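Local coordinates for uncharacterized protein ATU1752 (Agrobacterium tumefaciens, PDB 3FHM), which is of unknown function but binds AMP and NADH through a pair of CBS domains, which suggests a role in sensing adenine nucleotides, at residues V37-P42 with V62-D67; G68-I73 with K101-C106; I73-D78 with F124-V129. All coordinates share one frame; numbering follows the deposited sequence.

Interaction 1: V37-P42 with V62-D67. With NAI (1,4-dihydronicotinamide adenine dinucleotide), chain F.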
loop_
_atom_site.group_PDB
_atom_site.type_symbol
_atom_site.label_atom_id
_atom_site.label_comp_id
_atom_site.label_asym_id
_atom_site.label_seq_id
_atom_site.Cartn_x
_atom_site.Cartn_y
_atom_site.Cartn_z
ATOM N N VAL A 37 -5.566 4.934 16.623
ATOM C CA VAL A 37 -5.773 3.871 15.620
ATOM C C VAL A 37 -7.219 3.755 15.145
ATOM O O VAL A 37 -8.125 3.638 15.979
ATOM C CB VAL A 37 -5.368 2.463 16.095
ATOM C CG1 VAL A 37 -5.091 1.588 14.885
ATOM C CG2 VAL A 37 -4.151 2.505 17.005
ATOM N N VAL A 38 -7.432 3.764 13.820
ATOM C CA VAL A 38 -8.760 3.496 13.297
ATOM C C VAL A 38 -9.087 2.008 13.239
ATOM O O VAL A 38 -8.299 1.182 12.760
ATOM C CB VAL A 38 -9.047 4.119 11.938
ATOM C CG1 VAL A 38 -10.565 4.335 11.791
ATOM C CG2 VAL A 38 -8.339 5.470 11.808
ATOM N N THR A 39 -10.274 1.693 13.749
ATOM C CA THR A 39 -10.713 0.340 13.864
ATOM C C THR A 39 -12.142 0.148 13.319
ATOM O O THR A 39 -12.967 1.061 13.312
ATOM C CB THR A 39 -10.679 -0.082 15.315
ATOM O OG1 THR A 39 -11.534 0.775 16.056
ATOM C CG2 THR A 39 -9.303 0.087 15.872
ATOM N N VAL A 40 -12.398 -1.079 12.848
ATOM C CA VAL A 40 -13.741 -1.658 12.624
ATOM C C VAL A 40 -13.990 -2.951 13.481
ATOM O O VAL A 40 -13.040 -3.658 13.807
ATOM C CB VAL A 40 -13.884 -1.972 11.107
ATOM C CG1 VAL A 40 -13.883 -0.636 10.272
ATOM C CG2 VAL A 40 -12.761 -2.985 10.610
ATOM N N GLY A 41 -15.254 -3.217 13.850
ATOM C CA GLY A 41 -15.690 -4.516 14.443
ATOM C C GLY A 41 -15.788 -5.679 13.431
ATOM O O GLY A 41 -15.769 -5.452 12.225
ATOM N N PRO A 42 -15.935 -6.937 13.906
ATOM C CA PRO A 42 -15.718 -8.107 13.020
ATOM C C PRO A 42 -16.867 -8.434 12.095
ATOM O O PRO A 42 -16.688 -9.258 11.178
ATOM C CB PRO A 42 -15.529 -9.294 13.991
ATOM C CG PRO A 42 -15.900 -8.791 15.383
ATOM C CD PRO A 42 -16.357 -7.334 15.268
ATOM N N VAL A 62 -7.687 -2.006 11.821
ATOM C CA VAL A 62 -7.481 -3.099 12.767
ATOM C C VAL A 62 -8.860 -3.596 13.219
ATOM O O VAL A 62 -9.739 -2.774 13.585
ATOM C CB VAL A 62 -6.611 -2.647 14.008
ATOM C CG1 VAL A 62 -6.309 -3.770 14.933
ATOM C CG2 VAL A 62 -5.319 -2.041 13.542
ATOM N N VAL A 63 -9.038 -4.920 13.167
ATOM C CA VAL A 63 -10.271 -5.574 13.606
ATOM C C VAL A 63 -10.254 -5.905 15.101
ATOM O O VAL A 63 -9.518 -6.804 15.543
ATOM C CB VAL A 63 -10.611 -6.918 12.848
ATOM C CG1 VAL A 63 -12.082 -7.262 12.990
ATOM C CG2 VAL A 63 -10.260 -6.829 11.404
ATOM N N THR A 64 -11.115 -5.219 15.858
ATOM C CA THR A 64 -11.260 -5.377 17.306
ATOM C C THR A 64 -12.674 -5.884 17.689
ATOM O O THR A 64 -13.646 -5.559 17.009
ATOM C CB THR A 64 -11.040 -4.001 18.063
ATOM O OG1 THR A 64 -12.177 -3.149 17.894
ATOM C CG2 THR A 64 -9.822 -3.278 17.595
ATOM N N ASP A 65 -12.793 -6.643 18.792
ATOM C CA ASP A 65 -14.112 -7.074 19.315
ATOM C C ASP A 65 -14.723 -6.112 20.335
ATOM O O ASP A 65 -14.138 -5.085 20.668
ATOM C CB ASP A 65 -14.036 -8.468 19.927
ATOM C CG ASP A 65 -13.291 -8.491 21.241
ATOM O OD1 ASP A 65 -12.895 -7.419 21.767
ATOM O OD2 ASP A 65 -13.100 -9.612 21.756
ATOM N N ALA A 66 -15.901 -6.469 20.832
ATOM C CA ALA A 66 -16.615 -5.705 21.840
ATOM C C ALA A 66 -15.747 -5.310 23.026
ATOM O O ALA A 66 -16.002 -4.280 23.644
ATOM C CB ALA A 66 -17.789 -6.514 22.335
ATOM N N ASP A 67 -14.731 -6.123 23.332
ATOM C CA ASP A 67 -13.975 -6.025 24.583
ATOM C C ASP A 67 -12.611 -5.357 24.423
ATOM O O ASP A 67 -11.930 -5.062 25.432
ATOM C CB ASP A 67 -13.852 -7.409 25.232
ATOM C CG ASP A 67 -15.193 -7.947 25.729
ATOM O OD1 ASP A 67 -15.825 -8.770 25.029
ATOM O OD2 ASP A 67 -15.626 -7.538 26.821
HETATM P PA NAI F . -1.504 4.422 4.463
HETATM O O1A NAI F . -2.048 5.265 3.380
HETATM O O2A NAI F . -2.167 3.151 4.966
HETATM O O5B NAI F . -1.362 5.294 5.776
HETATM C C5B NAI F . -1.380 6.745 5.728
HETATM C C4B NAI F . -1.199 7.270 7.126
HETATM O O4B NAI F . -2.246 6.825 7.978
HETATM C C3B NAI F . 0.048 6.648 7.666
HETATM O O3B NAI F . 0.676 7.735 8.373
HETATM C C2B NAI F . -0.394 5.618 8.646
HETATM O O2B NAI F . 0.334 5.892 9.795
HETATM C C1B NAI F . -1.761 6.048 9.037
HETATM N N9A NAI F . -2.656 4.904 9.311
HETATM C C8A NAI F . -2.776 3.782 8.579
HETATM N N7A NAI F . -3.680 2.956 9.158
HETATM C C5A NAI F . -4.161 3.556 10.243
HETATM C C6A NAI F . -5.158 3.236 11.274
HETATM N N6A NAI F . -5.825 2.058 11.224
HETATM N N1A NAI F . -5.391 4.129 12.268
HETATM C C2A NAI F . -4.721 5.290 12.305
HETATM N N3A NAI F . -3.826 5.631 11.367
HETATM C C4A NAI F . -3.497 4.826 10.340
HETATM O O3 NAI F . 0.037 3.984 4.357
HETATM P PN NAI F . 1.235 4.279 3.288
HETATM O O1N NAI F . 1.534 3.261 2.226
HETATM O O2N NAI F . 2.320 4.478 4.285
HETATM O O5D NAI F . 0.817 5.651 2.552
HETATM C C5D NAI F . 0.193 5.809 1.270
HETATM C C4D NAI F . 0.935 6.937 0.564
HETATM O O4D NAI F . 0.935 8.109 1.409
HETATM C C3D NAI F . 2.425 6.541 0.333
HETATM O O3D NAI F . 2.886 6.930 -0.968
HETATM C C2D NAI F . 3.258 7.332 1.336
HETATM O O2D NAI F . 4.590 7.634 0.866
HETATM C C1D NAI F . 2.315 8.528 1.589
HETATM N N1N NAI F . 2.450 8.978 2.938
HETATM C C2N NAI F . 2.723 10.288 3.101
HETATM C C3N NAI F . 2.895 10.822 4.396
HETATM C C7N NAI F . 3.156 12.312 4.517
HETATM O O7N NAI F . 3.271 12.841 5.637
HETATM N N7N NAI F . 3.195 13.021 3.381
HETATM C C4N NAI F . 2.781 9.981 5.527
HETATM C C5N NAI F . 2.521 8.605 5.323
HETATM C C6N NAI F . 2.345 8.102 3.993
#
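Val37 meets Val62 through methyl groups, CG1 lying 3.9 Å from Val62 CG2, and the same CG1 rests near the adenine of the bound NADH. It gets there with CG1 turned anti to its own backbone N (chi1 -158°). Val38 meets the adenine through its backbone: its N donates to N1A of the NADH at 2.6 Å, and its O accepts from N6A at 3.0 Å. Val38 O also takes a weak bond from Val62 N. Thr39 and Val62 then pair as parallel strand neighbours, and Thr39 CG2 reaches Thr64 CG2 at 3.8 Å, the two threonine side chains crossing near a right angle. Val40 continues the pairing: its N donates to Val62 O and its O accepts from Thr64 N, both at 3.2 Å, while its side chain lies on the face opposite Thr39 and packs on Thr52 of helix 46-56. Past the strand, Gly41 CA approaches Thr64 O, and Pro42 CA packs on Val63 CG1 at 3.7 Å. The pairing closes the beta-alpha-beta unit of strand 39-40, helix 46-56 and strand 60-64. Because Val38 O is shared between N6A and, weakly, Val62 N, adenine binding is probably coupled to the sheet edge.

Interaction 2: G68-I73 with K101-C106. With AMP (adenosine monophosphate), chain E; SO4 (sulfate ion), chain G.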
loop_
_atom_site.group_PDB
_atom_site.type_symbol
_atom_site.label_atom_id
_atom_site.label_comp_id
_atom_site.label_asym_id
_atom_site.label_seq_id
_atom_site.Cartn_x
_atom_site.Cartn_y
_atom_site.Cartn_z
ATOM N N GLY A 68 -12.229 -5.115 23.168
ATOM C CA GLY A 68 -10.990 -4.437 22.860
ATOM C C GLY A 68 -9.881 -5.315 22.312
ATOM O O GLY A 68 -8.813 -4.798 21.988
ATOM N N VAL A 69 -10.130 -6.621 22.190
ATOM C CA VAL A 69 -9.123 -7.602 21.739
ATOM C C VAL A 69 -8.820 -7.426 20.253
ATOM O O VAL A 69 -9.760 -7.278 19.482
ATOM C CB VAL A 69 -9.603 -9.086 21.960
ATOM C CG1 VAL A 69 -8.409 -10.030 22.144
ATOM C CG2 VAL A 69 -10.487 -9.219 23.174
ATOM N N VAL A 70 -7.548 -7.438 19.845
ATOM C CA VAL A 70 -7.237 -7.390 18.434
ATOM C C VAL A 70 -7.448 -8.750 17.808
ATOM O O VAL A 70 -6.870 -9.745 18.233
ATOM C CB VAL A 70 -5.851 -6.848 18.149
ATOM C CG1 VAL A 70 -5.500 -7.025 16.684
ATOM C CG2 VAL A 70 -5.805 -5.366 18.519
ATOM N N LEU A 71 -8.314 -8.778 16.798
ATOM C CA LEU A 71 -8.702 -10.016 16.138
ATOM C C LEU A 71 -7.915 -10.259 14.885
ATOM O O LEU A 71 -7.715 -11.417 14.504
ATOM C CB LEU A 71 -10.184 -9.985 15.761
ATOM C CG LEU A 71 -11.229 -10.003 16.893
ATOM C CD1 LEU A 71 -12.609 -9.736 16.312
ATOM C CD2 LEU A 71 -11.210 -11.293 17.792
ATOM N N GLY A 72 -7.506 -9.164 14.227
ATOM C CA GLY A 72 -6.810 -9.218 12.953
ATOM C C GLY A 72 -6.708 -7.865 12.262
ATOM O O GLY A 72 -7.003 -6.767 12.832
ATOM N N ILE A 73 -6.291 -7.910 11.005
ATOM C CA ILE A 73 -5.966 -6.674 10.313
ATOM C C ILE A 73 -6.407 -6.865 8.839
ATOM O O ILE A 73 -6.224 -7.936 8.235
ATOM C CB ILE A 73 -4.465 -6.282 10.577
ATOM C CG1 ILE A 73 -4.150 -4.911 10.075
ATOM C CG2 ILE A 73 -3.474 -7.237 9.904
ATOM C CD1 ILE A 73 -2.654 -4.776 9.989
ATOM N N LYS A 101 -5.326 -12.974 10.627
ATOM C CA LYS A 101 -5.490 -13.207 12.088
ATOM C C LYS A 101 -4.199 -13.119 12.912
ATOM O O LYS A 101 -4.201 -12.571 14.017
ATOM C CB LYS A 101 -6.192 -14.541 12.366
ATOM C CG LYS A 101 -7.671 -14.389 12.498
ATOM C CD LYS A 101 -8.282 -15.710 12.773
ATOM C CE LYS A 101 -9.279 -16.078 11.708
ATOM N NZ LYS A 101 -8.605 -15.921 10.374
ATOM N N ASN A 102 -3.109 -13.671 12.382
ATOM C CA ASN A 102 -1.791 -13.553 13.025
ATOM C C ASN A 102 -1.079 -12.255 12.766
ATOM O O ASN A 102 -0.332 -12.132 11.796
ATOM C CB ASN A 102 -0.865 -14.655 12.594
ATOM C CG ASN A 102 -0.653 -15.641 13.665
ATOM O OD1 ASN A 102 0.447 -15.713 14.245
ATOM N ND2 ASN A 102 -1.717 -16.407 13.987
ATOM N N VAL A 103 -1.286 -11.320 13.674
ATOM C CA VAL A 103 -0.826 -9.965 13.555
ATOM C C VAL A 103 0.565 -9.761 14.163
ATOM O O VAL A 103 0.685 -9.899 15.377
ATOM C CB VAL A 103 -1.809 -9.087 14.346
ATOM C CG1 VAL A 103 -1.468 -7.603 14.276
ATOM C CG2 VAL A 103 -3.206 -9.305 13.846
ATOM N N VAL A 104 1.590 -9.415 13.354
ATOM C CA VAL A 104 2.957 -9.074 13.853
ATOM C C VAL A 104 3.021 -7.590 14.350
ATOM O O VAL A 104 2.488 -6.713 13.695
ATOM C CB VAL A 104 4.060 -9.319 12.770
ATOM C CG1 VAL A 104 5.431 -8.938 13.274
ATOM C CG2 VAL A 104 4.080 -10.725 12.323
ATOM N N ARG A 105 3.669 -7.342 15.503
ATOM C CA ARG A 105 3.711 -6.023 16.191
ATOM C C ARG A 105 5.136 -5.530 16.452
ATOM O O ARG A 105 6.096 -6.305 16.419
ATOM C CB ARG A 105 3.075 -6.125 17.593
ATOM C CG ARG A 105 1.733 -6.852 17.693
ATOM C CD ARG A 105 1.743 -7.995 18.741
ATOM N NE ARG A 105 0.845 -9.091 18.320
ATOM C CZ ARG A 105 0.282 -9.993 19.131
ATOM N NH1 ARG A 105 -0.516 -10.936 18.633
ATOM N NH2 ARG A 105 0.487 -9.952 20.438
ATOM N N CYS A 106 5.262 -4.241 16.773
ATOM C CA CYS A 106 6.507 -3.715 17.395
ATOM C C CYS A 106 6.302 -2.954 18.731
ATOM O O CYS A 106 5.168 -2.815 19.205
ATOM C CB CYS A 106 7.287 -2.852 16.440
ATOM S SG CYS A 106 6.352 -1.465 16.076
HETATM P P AMP E . -0.220 -4.374 3.374
HETATM O O1P AMP E . -0.214 -4.170 4.841
HETATM O O2P AMP E . -1.408 -3.873 2.635
HETATM O O3P AMP E . 1.151 -4.098 2.768
HETATM O "O5'" AMP E . -0.554 -5.941 3.513
HETATM C "C5'" AMP E . -0.561 -6.975 2.501
HETATM C "C4'" AMP E . -0.885 -8.265 3.272
HETATM O "O4'" AMP E . -0.138 -8.302 4.477
HETATM C "C3'" AMP E . -2.334 -8.299 3.746
HETATM O "O3'" AMP E . -2.897 -9.605 3.812
HETATM C "C2'" AMP E . -2.266 -7.883 5.158
HETATM O "O2'" AMP E . -3.305 -8.525 5.843
HETATM C "C1'" AMP E . -0.978 -8.441 5.596
HETATM N N9 AMP E . -0.574 -7.680 6.794
HETATM C C8 AMP E . -0.643 -6.350 7.073
HETATM N N7 AMP E . -0.220 -6.014 8.340
HETATM C C5 AMP E . 0.152 -7.165 8.858
HETATM C C6 AMP E . 0.709 -7.547 10.147
HETATM N N6 AMP E . 0.946 -6.621 11.100
HETATM N N1 AMP E . 0.962 -8.858 10.320
HETATM C C2 AMP E . 0.710 -9.811 9.371
HETATM N N3 AMP E . 0.196 -9.560 8.171
HETATM C C4 AMP E . -0.084 -8.255 7.875
HETATM S S SO4 G . -3.928 -15.923 9.286
HETATM O O1 SO4 G . -3.712 -17.366 9.217
HETATM O O2 SO4 G . -3.675 -15.301 7.981
HETATM O O3 SO4 G . -5.311 -15.648 9.656
HETATM O O4 SO4 G . -3.043 -15.376 10.315
#
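Val103 brings the loop 101-106 against Gly72, at a classic beta bulge where Leu71 and Gly72 both face Val63; the contact joins the two CBS domains beside the AMP adenine. Apolar contacts carry it. Val103 CG2 comes within 3.7 Å of Gly72 CA and, more loosely, meets Val70 CG1 and Ile73 CG2; chi1 of -178° sets CG2 beside the backbone N, on the side that meets strand 70-75. In addition, Lys101 CG rests 3.6 Å from Leu71 O, a van der Waals contact. No hydrogen bond links the two segments, although Ile73 pairs through its backbone with Thr100, just before the loop. Polar groups of the loop have partners outside strand 70-75. A sulfate, probably from the crystallisation liquor, accepts from Lys101 N through its O3 at 2.8 Å. Asn102 N donates to O4 of the same ion at 2.7 Å, and Lys101 NZ engages it weakly. Within the loop, Arg105 NE bonds back to Val103 O, which lies in the guanidinium plane. At the AMP, Ile73 CG2 and CD1 lie beside the adenine, and Val104 recognises it through its backbone: N donates to AMP N1 at 3.1 Å, and Val104 O accepts from AMP N6 at 3.0 Å.

Interaction 3: I73-D78 with F124-V129. With AMP (adenosine monophosphate), chain E; NAI (1,4-dihydronicotinamide adenine dinucleotide), chain O.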
loop_
_atom_site.group_PDB
_atom_site.type_symbol
_atom_site.label_atom_id
_atom_site.label_comp_id
_atom_site.label_asym_id
_atom_site.label_seq_id
_atom_site.Cartn_x
_atom_site.Cartn_y
_atom_site.Cartn_z
ATOM N N ILE A 73 -6.291 -7.910 11.005
ATOM C CA ILE A 73 -5.966 -6.674 10.313
ATOM C C ILE A 73 -6.407 -6.865 8.839
ATOM O O ILE A 73 -6.224 -7.936 8.235
ATOM C CB ILE A 73 -4.465 -6.282 10.577
ATOM C CG1 ILE A 73 -4.150 -4.911 10.075
ATOM C CG2 ILE A 73 -3.474 -7.237 9.904
ATOM C CD1 ILE A 73 -2.654 -4.776 9.989
ATOM N N PHE A 74 -7.066 -5.846 8.293
ATOM C CA PHE A 74 -7.584 -5.882 6.921
ATOM C C PHE A 74 -6.988 -4.693 6.161
ATOM O O PHE A 74 -7.065 -3.552 6.649
ATOM C CB PHE A 74 -9.129 -5.798 6.951
ATOM C CG PHE A 74 -9.791 -5.633 5.582
ATOM C CD1 PHE A 74 -10.108 -6.756 4.801
ATOM C CD2 PHE A 74 -10.126 -4.339 5.106
ATOM C CE1 PHE A 74 -10.721 -6.633 3.552
ATOM C CE2 PHE A 74 -10.755 -4.157 3.819
ATOM C CZ PHE A 74 -11.051 -5.327 3.039
ATOM N N THR A 75 -6.392 -4.951 4.994
ATOM C CA THR A 75 -5.804 -3.833 4.184
ATOM C C THR A 75 -6.374 -3.860 2.780
ATOM O O THR A 75 -7.008 -4.927 2.337
ATOM C CB THR A 75 -4.248 -3.981 4.037
ATOM O OG1 THR A 75 -3.902 -5.030 3.095
ATOM C CG2 THR A 75 -3.610 -4.286 5.399
ATOM N N GLU A 76 -6.120 -2.771 2.051
ATOM C CA GLU A 76 -6.425 -2.755 0.590
ATOM C C GLU A 76 -5.964 -4.072 -0.173
ATOM O O GLU A 76 -6.586 -4.497 -1.173
ATOM C CB GLU A 76 -5.843 -1.492 -0.063
ATOM C CG GLU A 76 -4.313 -1.304 0.210
ATOM C CD GLU A 76 -3.811 0.182 0.283
ATOM O OE1 GLU A 76 -2.747 0.368 0.922
ATOM O OE2 GLU A 76 -4.436 1.125 -0.281
ATOM N N ARG A 77 -4.885 -4.713 0.309
ATOM C CA ARG A 77 -4.418 -5.862 -0.390
ATOM C C ARG A 77 -5.363 -7.060 -0.159
ATOM O O ARG A 77 -5.580 -7.843 -1.074
ATOM C CB ARG A 77 -2.985 -6.178 -0.021
ATOM C CG ARG A 77 -2.442 -7.511 -0.589
ATOM C CD ARG A 77 -2.174 -7.370 -2.061
ATOM N NE ARG A 77 -1.411 -6.173 -2.418
ATOM C CZ ARG A 77 -0.107 -6.171 -2.704
ATOM N NH1 ARG A 77 0.557 -7.327 -2.705
ATOM N NH2 ARG A 77 0.513 -5.017 -3.007
ATOM N N ASP A 78 -5.959 -7.172 1.027
ATOM C CA ASP A 78 -6.990 -8.177 1.236
ATOM C C ASP A 78 -8.231 -7.914 0.372
ATOM O O ASP A 78 -8.876 -8.897 -0.083
ATOM C CB ASP A 78 -7.350 -8.305 2.703
ATOM C CG ASP A 78 -6.250 -8.929 3.488
ATOM O OD1 ASP A 78 -5.921 -10.069 3.142
ATOM O OD2 ASP A 78 -5.689 -8.285 4.406
ATOM N N PHE A 124 4.522 -7.216 4.250
ATOM C CA PHE A 124 3.390 -6.340 4.539
ATOM C C PHE A 124 3.960 -4.976 4.940
ATOM O O PHE A 124 5.182 -4.894 5.179
ATOM C CB PHE A 124 2.519 -6.938 5.647
ATOM C CG PHE A 124 3.287 -7.415 6.825
ATOM C CD1 PHE A 124 3.563 -8.747 6.977
ATOM C CD2 PHE A 124 3.770 -6.516 7.786
ATOM C CE1 PHE A 124 4.311 -9.234 8.073
ATOM C CE2 PHE A 124 4.518 -7.007 8.891
ATOM C CZ PHE A 124 4.767 -8.395 9.014
ATOM N N ARG A 125 3.074 -3.970 5.077
ATOM C CA ARG A 125 3.408 -2.546 5.121
ATOM C C ARG A 125 2.889 -1.797 6.358
ATOM O O ARG A 125 2.971 -0.510 6.452
ATOM C CB ARG A 125 2.741 -1.889 3.898
ATOM C CG ARG A 125 3.466 -2.083 2.588
ATOM C CD ARG A 125 2.881 -1.334 1.374
ATOM N NE ARG A 125 1.605 -1.897 0.921
ATOM C CZ ARG A 125 1.082 -1.770 -0.291
ATOM N NH1 ARG A 125 -0.080 -2.282 -0.563
ATOM N NH2 ARG A 125 1.702 -1.158 -1.243
ATOM N N HIS A 126 2.283 -2.565 7.274
ATOM C CA HIS A 126 1.627 -1.994 8.444
ATOM C C HIS A 126 2.096 -2.798 9.639
ATOM O O HIS A 126 2.136 -4.081 9.613
ATOM C CB HIS A 126 0.115 -1.986 8.273
ATOM C CG HIS A 126 -0.389 -0.941 7.307
ATOM N ND1 HIS A 126 -0.846 -1.256 6.031
ATOM C CD2 HIS A 126 -0.479 0.426 7.423
ATOM C CE1 HIS A 126 -1.239 -0.136 5.435
ATOM N NE2 HIS A 126 -1.017 0.902 6.247
ATOM N N VAL A 127 2.562 -2.063 10.662
ATOM C CA VAL A 127 2.876 -2.737 11.947
ATOM C C VAL A 127 2.288 -1.999 13.165
ATOM O O VAL A 127 2.639 -0.851 13.418
ATOM C CB VAL A 127 4.391 -3.259 12.099
ATOM C CG1 VAL A 127 5.228 -3.047 10.851
ATOM C CG2 VAL A 127 5.091 -2.702 13.372
ATOM N N PRO A 128 1.306 -2.661 13.839
ATOM C CA PRO A 128 0.612 -2.194 15.045
ATOM C C PRO A 128 1.627 -2.108 16.165
ATOM O O PRO A 128 2.458 -3.019 16.291
ATOM C CB PRO A 128 -0.398 -3.345 15.331
ATOM C CG PRO A 128 -0.623 -3.990 14.057
ATOM C CD PRO A 128 0.765 -3.964 13.408
ATOM N N VAL A 129 1.567 -1.044 16.960
ATOM C CA VAL A 129 2.452 -0.886 18.156
ATOM C C VAL A 129 1.813 -1.361 19.498
ATOM O O VAL A 129 0.689 -0.967 19.873
ATOM C CB VAL A 129 3.086 0.572 18.294
ATOM C CG1 VAL A 129 4.174 0.614 19.371
ATOM C CG2 VAL A 129 3.669 1.075 16.986
HETATM P P AMP E . -0.220 -4.374 3.374
HETATM O O1P AMP E . -0.214 -4.170 4.841
HETATM O O2P AMP E . -1.408 -3.873 2.635
HETATM O O3P AMP E . 1.151 -4.098 2.768
HETATM O "O5'" AMP E . -0.554 -5.941 3.513
HETATM C "C5'" AMP E . -0.561 -6.975 2.501
HETATM C "C4'" AMP E . -0.885 -8.265 3.272
HETATM O "O4'" AMP E . -0.138 -8.302 4.477
HETATM C "C3'" AMP E . -2.334 -8.299 3.746
HETATM O "O3'" AMP E . -2.897 -9.605 3.812
HETATM C "C2'" AMP E . -2.266 -7.883 5.158
HETATM O "O2'" AMP E . -3.305 -8.525 5.843
HETATM C "C1'" AMP E . -0.978 -8.441 5.596
HETATM N N9 AMP E . -0.574 -7.680 6.794
HETATM C C8 AMP E . -0.643 -6.350 7.073
HETATM N N7 AMP E . -0.220 -6.014 8.340
HETATM C C5 AMP E . 0.152 -7.165 8.858
HETATM C C6 AMP E . 0.709 -7.547 10.147
HETATM N N6 AMP E . 0.946 -6.621 11.100
HETATM N N1 AMP E . 0.962 -8.858 10.320
HETATM C C2 AMP E . 0.710 -9.811 9.371
HETATM N N3 AMP E . 0.196 -9.560 8.171
HETATM C C4 AMP E . -0.084 -8.255 7.875
HETATM P PA NAI O . 3.929 -3.741 -4.928
HETATM O O1A NAI O . 3.286 -4.822 -4.049
HETATM O O2A NAI O . 3.149 -2.928 -5.953
HETATM O O5B NAI O . 5.286 -4.305 -5.579
HETATM C C5B NAI O . 5.742 -5.625 -5.334
HETATM C C4B NAI O . 6.771 -5.808 -6.444
HETATM O O4B NAI O . 6.150 -5.720 -7.734
HETATM C C3B NAI O . 7.805 -4.691 -6.480
HETATM O O3B NAI O . 9.028 -5.334 -6.863
HETATM C C2B NAI O . 7.339 -3.730 -7.575
HETATM O O2B NAI O . 8.462 -3.273 -8.294
HETATM C C1B NAI O . 6.689 -4.663 -8.546
HETATM N N9A NAI O . 5.581 -4.145 -9.394
HETATM C C8A NAI O . 4.459 -3.514 -8.974
HETATM N N7A NAI O . 3.596 -3.243 -10.007
HETATM C C5A NAI O . 4.156 -3.719 -11.146
HETATM C C6A NAI O . 3.811 -3.759 -12.595
HETATM N N6A NAI O . 2.657 -3.220 -13.090
HETATM N N1A NAI O . 4.673 -4.348 -13.444
HETATM C C2A NAI O . 5.825 -4.883 -13.022
HETATM N N3A NAI O . 6.218 -4.850 -11.747
HETATM C C4A NAI O . 5.449 -4.312 -10.749
HETATM O O3 NAI O . 4.629 -2.508 -4.066
HETATM P PN NAI O . 5.174 -2.404 -2.532
HETATM O O1N NAI O . 4.100 -1.684 -1.806
HETATM O O2N NAI O . 6.598 -1.887 -2.506
HETATM O O5D NAI O . 5.258 -3.917 -1.938
HETATM C C5D NAI O . 4.279 -4.600 -1.162
HETATM C C4D NAI O . 4.962 -5.393 -0.058
HETATM O O4D NAI O . 6.085 -6.140 -0.484
HETATM C C3D NAI O . 5.543 -4.403 0.891
HETATM O O3D NAI O . 5.096 -4.774 2.213
HETATM C C2D NAI O . 7.048 -4.410 0.692
HETATM O O2D NAI O . 7.658 -4.144 1.946
HETATM C C1D NAI O . 7.341 -5.783 0.119
HETATM N N1N NAI O . 8.324 -5.877 -1.007
HETATM C C2N NAI O . 9.322 -6.799 -1.004
HETATM C C3N NAI O . 10.227 -6.964 -2.092
HETATM C C7N NAI O . 11.349 -7.998 -2.034
HETATM O O7N NAI O . 12.294 -7.991 -2.869
HETATM N N7N NAI O . 11.252 -8.889 -1.044
HETATM C C4N NAI O . 10.100 -6.160 -3.231
HETATM C C5N NAI O . 9.053 -5.238 -3.215
HETATM C C6N NAI O . 8.185 -5.116 -2.109
#
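The AMP site in the cleft between the paired CBS domains is closed here, with a capping box of Thr75 and Asp78 starting helix 76-86 on one side and the start of strand 126-131 on the other. Direct contacts are slight: Ile73 CD1 lies 4.3 Å from His126 CB, Thr75 CG2 approaches His126 ND1 obliquely, and Arg77 NH2 comes 3.7 Å from Arg125 NH1, both guanidinium groups serving phosphates. The nucleotide does the bridging. Thr75 OG1 accepts from Arg77 N and donates to AMP O2P at 2.8 Å; chi1 of 75°, placing OG1 between backbone N and carbonyl carbon, suits both tasks. His126 ND1 donates to O1P, near the ring plane, while NE2 is hydrogen-bonded to the NADH held by Val38. Asp78 OD2 accepts from the ribose O2' at 2.8 Å, and AMP C6 stands over the centre of the Phe124 ring, 3.9 Å above its plane. Arg77 NH2 donates at 3.0 Å to O1A of the other NADH, whose adenine end the second subunit holds; Arg125 serves phosphates of both AMP and this NADH. Glu76 forms reciprocal salt bridges with Arg77 and Arg125 across the dimer interface. Arg125 NE meets AMP O3P at 2.9 Å, at the guanidinium edge.

In the fold
From the N terminus, interaction 1 closes the first loop: the chain leaves 37-42, passes through helix 46-56 and returns in parallel at 62-67. It closes before interaction 2 opens, the two being in series, yet they adjoin in one sheet, where Val63 pairs through its backbone with Leu71 and Gly72. Interactions 2 and 3 share Ile73 on strand 70-75, and their segments alternate along the chain, so the loops cross: 68-73 reaches forward to 101-106, and 73-78 to 124-129. Both carry the first CBS domain onto the second and touch the same AMP. Cys106 N near Pro128 O, 3.1 Å away, links their far segments, tying the loop to strand 126-131.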